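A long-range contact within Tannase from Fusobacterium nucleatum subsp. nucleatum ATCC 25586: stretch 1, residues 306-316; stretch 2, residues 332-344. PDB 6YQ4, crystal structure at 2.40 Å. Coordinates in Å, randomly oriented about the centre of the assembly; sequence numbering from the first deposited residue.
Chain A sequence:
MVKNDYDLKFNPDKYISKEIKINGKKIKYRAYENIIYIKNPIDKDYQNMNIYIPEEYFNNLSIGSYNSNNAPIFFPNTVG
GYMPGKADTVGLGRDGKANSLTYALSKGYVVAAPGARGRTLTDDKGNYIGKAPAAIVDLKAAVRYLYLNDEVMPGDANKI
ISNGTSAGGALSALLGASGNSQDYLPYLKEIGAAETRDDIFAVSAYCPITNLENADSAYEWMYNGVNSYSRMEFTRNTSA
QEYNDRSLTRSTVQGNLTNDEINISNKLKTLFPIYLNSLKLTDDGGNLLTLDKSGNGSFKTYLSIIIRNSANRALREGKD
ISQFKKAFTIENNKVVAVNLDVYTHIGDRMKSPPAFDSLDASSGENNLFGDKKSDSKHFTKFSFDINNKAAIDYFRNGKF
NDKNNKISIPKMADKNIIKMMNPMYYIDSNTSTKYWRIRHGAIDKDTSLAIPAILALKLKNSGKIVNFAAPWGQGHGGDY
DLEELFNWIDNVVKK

Stretch 1 306-316: IIRNSANRALR
Stretch 2 (332-344) NNKVVAVNLDVYT

Stretch 1 is helical throughout, residues 306-316, and continues a helix that begins earlier in the chain. Its phi runs from -53 to -73° and psi from -25 to -53°, and i to i+4 backbone hydrogen bonds run from Ser 310 N to Ile 306 O through Arg 316 N to Asn 312 O. Stretch 2 starts as a loop. It becomes a short strand at 335-338, turns at Asn 339, the N-cap position, and enters a second helix at Leu 340. The strand is irregular: Val 336 has phi/psi -108/-11, while Val 338 is extended at -131/119.

The helix and strand run roughly antiparallel, at 145°, with their axes 7.8 Å apart at closest approach. Arg 308 faces Val 338, CA to CA 5.9 Å, and Asn 312 faces Val 335, CA to CA 6.0 Å. The two stretches bury 496 Å² between them.

The polar link is made by Asn 312. Its CB leaves sideways, but chi1 of -84° (m) and chi2 of -27° bring the amide to the strand. Asn 312 OD1 accepts from Val 335 N at 2.8 Å, and Asn 312 ND2 donates to Val 335 O at 2.9 Å, with an N-H...O angle of 166°. An amide suits this place because it carries both a donor and an acceptor. It pairs with both polar backbone groups of one residue, much as a neighbouring strand might.

Val 335 is buried and points toward the helix, chi1 174° (t). Its CG2 lies 4.2 Å from Ala 311 CB and 4.1 Å from Leu 315 CD1. Its CG1 lies 3.7 Å from Arg 308 CG. Ala 311 meets the valine with a single methyl group. Leu 315, chi1 -72° (m) and chi2 179° (t), also reaches the loop, with CD1 3.8 Å from Asn 333 O.

Ile 307 has the largest covered area, 93 Å². Both chi angles are -62° (m). Its CG2 sits over one face of the Tyr 343 ring, 3.8 Å from the centroid and 13° off the normal, a CH-pi contact. Ile 307 CD1 is 3.7 Å from Tyr 343 CE2. Tyr 343 points its CB toward the helix, and chi1 177° (t) with chi2 81° turns that ring face to the isoleucine; its hydroxyl is hydrogen-bonded elsewhere in the structure. Ile 307 CG2 also meets Val 338 CG1 at 4.0 Å, and Ile 307 CG1 meets Leu 340 CD1 at 4.1 Å. Leu 340 leaves its CA sideways, and t, p brings CD1 to Ile 307.

Val 338 points toward the helix, and chi1 170° (t) sets CG2 3.6 Å from Arg 308 CA. Val 336 and Ala 337 point away.

Arg 308 lies along the strand by its aliphatic part, with chi1 179° (t), chi2 -160° (t) and chi3 74° (p). Arg 308 CG is 3.4 Å from Val 335 O, and Arg 308 CD is 3.9 Å from Val 336 O. The guanidinium keeps Val 336 O at its edge, and Arg 308 NH2 donates to Asn 309 OD1, on the same helix, at 3.3 Å.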

# COMPACT_ATOMS: atom_id res chain seq x y z
N ILE A 306 -17.37 -10.92 2.09
CA ILE A 306 -16.78 -9.85 1.28
C ILE A 306 -17.01 -10.13 -0.20
O ILE A 306 -17.36 -9.23 -0.97
CB ILE A 306 -15.28 -9.72 1.58
CG1 ILE A 306 -15.04 -9.19 2.97
CG2 ILE A 306 -14.58 -8.80 0.57
CD1 ILE A 306 -13.55 -9.27 3.28
N ILE A 307 -16.77 -11.37 -0.63
CA ILE A 307 -16.96 -11.69 -2.04
C ILE A 307 -18.44 -11.64 -2.40
O ILE A 307 -18.82 -11.06 -3.42
CB ILE A 307 -16.32 -13.06 -2.38
CG1 ILE A 307 -14.81 -13.03 -2.15
CG2 ILE A 307 -16.59 -13.46 -3.83
CD1 ILE A 307 -14.08 -12.03 -3.01
N ARG A 308 -19.30 -12.22 -1.55
CA ARG A 308 -20.75 -12.15 -1.79
C ARG A 308 -21.19 -10.71 -1.97
O ARG A 308 -21.95 -10.39 -2.89
CB ARG A 308 -21.52 -12.78 -0.62
CG ARG A 308 -23.05 -12.71 -0.78
CD ARG A 308 -23.81 -12.88 0.55
NE ARG A 308 -23.72 -11.69 1.39
CZ ARG A 308 -24.01 -11.64 2.68
NH1 ARG A 308 -24.42 -12.75 3.30
NH2 ARG A 308 -23.89 -10.50 3.36
N ASN A 309 -20.71 -9.83 -1.10
CA ASN A 309 -21.06 -8.42 -1.21
C ASN A 309 -20.51 -7.82 -2.49
O ASN A 309 -21.20 -7.03 -3.15
CB ASN A 309 -20.53 -7.66 0.01
CG ASN A 309 -21.41 -7.83 1.23
OD1 ASN A 309 -22.48 -8.48 1.19
ND2 ASN A 309 -20.96 -7.26 2.33
N SER A 310 -19.28 -8.18 -2.86
CA SER A 310 -18.72 -7.72 -4.13
C SER A 310 -19.56 -8.17 -5.33
O SER A 310 -19.93 -7.35 -6.17
CB SER A 310 -17.28 -8.21 -4.28
OG SER A 310 -16.77 -7.84 -5.57
N ALA A 311 -19.84 -9.48 -5.43
CA ALA A 311 -20.63 -9.98 -6.57
C ALA A 311 -22.05 -9.40 -6.60
O ALA A 311 -22.62 -9.22 -7.68
CB ALA A 311 -20.68 -11.50 -6.55
N ASN A 312 -22.64 -9.10 -5.44
CA ASN A 312 -23.99 -8.53 -5.47
C ASN A 312 -23.99 -7.08 -5.93
O ASN A 312 -24.95 -6.64 -6.58
CB ASN A 312 -24.64 -8.65 -4.11
CG ASN A 312 -25.27 -9.98 -3.93
OD1 ASN A 312 -25.68 -10.61 -4.91
ND2 ASN A 312 -25.34 -10.44 -2.68
N ARG A 313 -22.94 -6.32 -5.61
CA ARG A 313 -22.83 -4.99 -6.18
C ARG A 313 -22.66 -5.06 -7.69
O ARG A 313 -23.28 -4.29 -8.43
CB ARG A 313 -21.67 -4.23 -5.54
CG ARG A 313 -21.35 -2.88 -6.17
CD ARG A 313 -20.47 -2.03 -5.24
NE ARG A 313 -21.23 -1.56 -4.07
CZ ARG A 313 -21.06 -2.01 -2.82
NH1 ARG A 313 -21.80 -1.51 -1.83
NH2 ARG A 313 -20.16 -2.94 -2.55
N ALA A 314 -21.85 -6.01 -8.16
CA ALA A 314 -21.65 -6.17 -9.60
C ALA A 314 -22.97 -6.45 -10.30
O ALA A 314 -23.28 -5.83 -11.32
CB ALA A 314 -20.65 -7.30 -9.86
N LEU A 315 -23.76 -7.38 -9.76
CA LEU A 315 -25.08 -7.66 -10.32
C LEU A 315 -25.93 -6.39 -10.42
O LEU A 315 -26.51 -6.11 -11.47
CB LEU A 315 -25.78 -8.72 -9.47
CG LEU A 315 -25.21 -10.13 -9.63
CD1 LEU A 315 -25.94 -11.13 -8.75
CD2 LEU A 315 -25.26 -10.54 -11.10
N ARG A 316 -25.99 -5.60 -9.34
CA ARG A 316 -26.79 -4.38 -9.38
C ARG A 316 -26.32 -3.43 -10.47
O ARG A 316 -27.12 -2.62 -10.97
CB ARG A 316 -26.76 -3.66 -8.02
CG ARG A 316 -27.48 -4.41 -6.90
CD ARG A 316 -27.65 -3.51 -5.69
NE ARG A 316 -26.36 -3.16 -5.09
CZ ARG A 316 -25.72 -3.94 -4.23
NH1 ARG A 316 -24.54 -3.57 -3.73
NH2 ARG A 316 -26.25 -5.10 -3.89
N ASN A 332 -33.09 -15.57 -5.92
CA ASN A 332 -33.81 -14.59 -6.73
C ASN A 332 -32.82 -13.57 -7.29
O ASN A 332 -32.89 -12.37 -7.02
CB ASN A 332 -34.92 -13.92 -5.92
CG ASN A 332 -36.24 -13.90 -6.67
OD1 ASN A 332 -36.74 -14.95 -7.11
ND2 ASN A 332 -36.80 -12.71 -6.83
N ASN A 333 -31.89 -14.09 -8.09
CA ASN A 333 -30.85 -13.29 -8.73
C ASN A 333 -30.10 -12.41 -7.74
O ASN A 333 -29.66 -11.30 -8.07
CB ASN A 333 -31.42 -12.46 -9.88
CG ASN A 333 -31.08 -13.04 -11.23
OD1 ASN A 333 -29.95 -12.92 -11.70
ND2 ASN A 333 -32.06 -13.69 -11.86
N LYS A 334 -29.96 -12.88 -6.50
CA LYS A 334 -28.99 -12.35 -5.56
C LYS A 334 -28.08 -13.49 -5.11
O LYS A 334 -28.53 -14.62 -4.90
CB LYS A 334 -29.65 -11.70 -4.34
CG LYS A 334 -30.43 -10.43 -4.66
CD LYS A 334 -31.68 -10.30 -3.79
CE LYS A 334 -32.81 -9.58 -4.51
NZ LYS A 334 -33.86 -10.53 -4.99
N VAL A 335 -26.78 -13.20 -4.99
CA VAL A 335 -25.86 -14.16 -4.38
C VAL A 335 -26.15 -14.19 -2.89
O VAL A 335 -26.06 -13.17 -2.21
CB VAL A 335 -24.40 -13.77 -4.68
CG1 VAL A 335 -23.43 -14.67 -3.92
CG2 VAL A 335 -24.14 -13.78 -6.18
N VAL A 336 -26.51 -15.37 -2.37
CA VAL A 336 -26.76 -15.52 -0.93
C VAL A 336 -25.68 -16.32 -0.22
O VAL A 336 -25.65 -16.32 1.02
CB VAL A 336 -28.15 -16.12 -0.64
CG1 VAL A 336 -29.26 -15.28 -1.29
CG2 VAL A 336 -28.23 -17.59 -1.11
N ALA A 337 -24.78 -16.97 -0.94
CA ALA A 337 -23.70 -17.74 -0.32
C ALA A 337 -22.57 -17.87 -1.33
O ALA A 337 -22.82 -17.93 -2.54
CB ALA A 337 -24.17 -19.13 0.13
N VAL A 338 -21.34 -17.89 -0.83
CA VAL A 338 -20.12 -18.00 -1.64
C VAL A 338 -19.25 -19.10 -1.05
O VAL A 338 -18.81 -18.98 0.10
CB VAL A 338 -19.33 -16.69 -1.69
CG1 VAL A 338 -17.95 -16.91 -2.33
CG2 VAL A 338 -20.10 -15.64 -2.45
N ASN A 339 -18.98 -20.14 -1.82
CA ASN A 339 -18.05 -21.19 -1.37
C ASN A 339 -16.64 -20.70 -1.65
O ASN A 339 -16.12 -20.84 -2.77
CB ASN A 339 -18.36 -22.51 -2.05
CG ASN A 339 -17.49 -23.64 -1.53
OD1 ASN A 339 -16.40 -23.40 -1.00
ND2 ASN A 339 -17.95 -24.89 -1.69
N LEU A 340 -16.00 -20.11 -0.63
CA LEU A 340 -14.74 -19.40 -0.84
C LEU A 340 -13.66 -20.29 -1.44
O LEU A 340 -12.89 -19.85 -2.30
CB LEU A 340 -14.24 -18.79 0.47
CG LEU A 340 -13.03 -17.88 0.24
CD1 LEU A 340 -13.43 -16.51 -0.36
CD2 LEU A 340 -12.18 -17.73 1.51
N ASP A 341 -13.59 -21.56 -1.01
CA ASP A 341 -12.60 -22.47 -1.58
C ASP A 341 -12.75 -22.57 -3.09
O ASP A 341 -11.79 -22.37 -3.84
CB ASP A 341 -12.74 -23.86 -0.94
CG ASP A 341 -12.14 -23.94 0.45
OD1 ASP A 341 -11.51 -22.95 0.91
OD2 ASP A 341 -12.32 -25.00 1.09
N VAL A 342 -13.97 -22.87 -3.56
CA VAL A 342 -14.21 -22.96 -4.99
C VAL A 342 -13.85 -21.65 -5.68
O VAL A 342 -13.26 -21.64 -6.77
CB VAL A 342 -15.68 -23.35 -5.26
CG1 VAL A 342 -15.95 -23.44 -6.77
CG2 VAL A 342 -16.03 -24.66 -4.55
N TYR A 343 -14.17 -20.52 -5.03
CA TYR A 343 -13.95 -19.22 -5.65
C TYR A 343 -12.47 -18.97 -5.93
O TYR A 343 -12.11 -18.37 -6.94
CB TYR A 343 -14.51 -18.10 -4.75
CG TYR A 343 -14.26 -16.70 -5.29
CD1 TYR A 343 -15.07 -16.16 -6.29
CD2 TYR A 343 -13.19 -15.93 -4.83
CE1 TYR A 343 -14.84 -14.89 -6.80
CE2 TYR A 343 -12.94 -14.66 -5.34
CZ TYR A 343 -13.77 -14.14 -6.32
OH TYR A 343 -13.56 -12.86 -6.81
N THR A 344 -11.59 -19.43 -5.03
CA THR A 344 -10.17 -19.15 -5.15
C THR A 344 -9.45 -20.08 -6.11
O THR A 344 -8.29 -19.80 -6.47
CB THR A 344 -9.51 -19.21 -3.77
OG1 THR A 344 -9.95 -20.40 -3.10
CG2 THR A 344 -9.93 -18.02 -2.94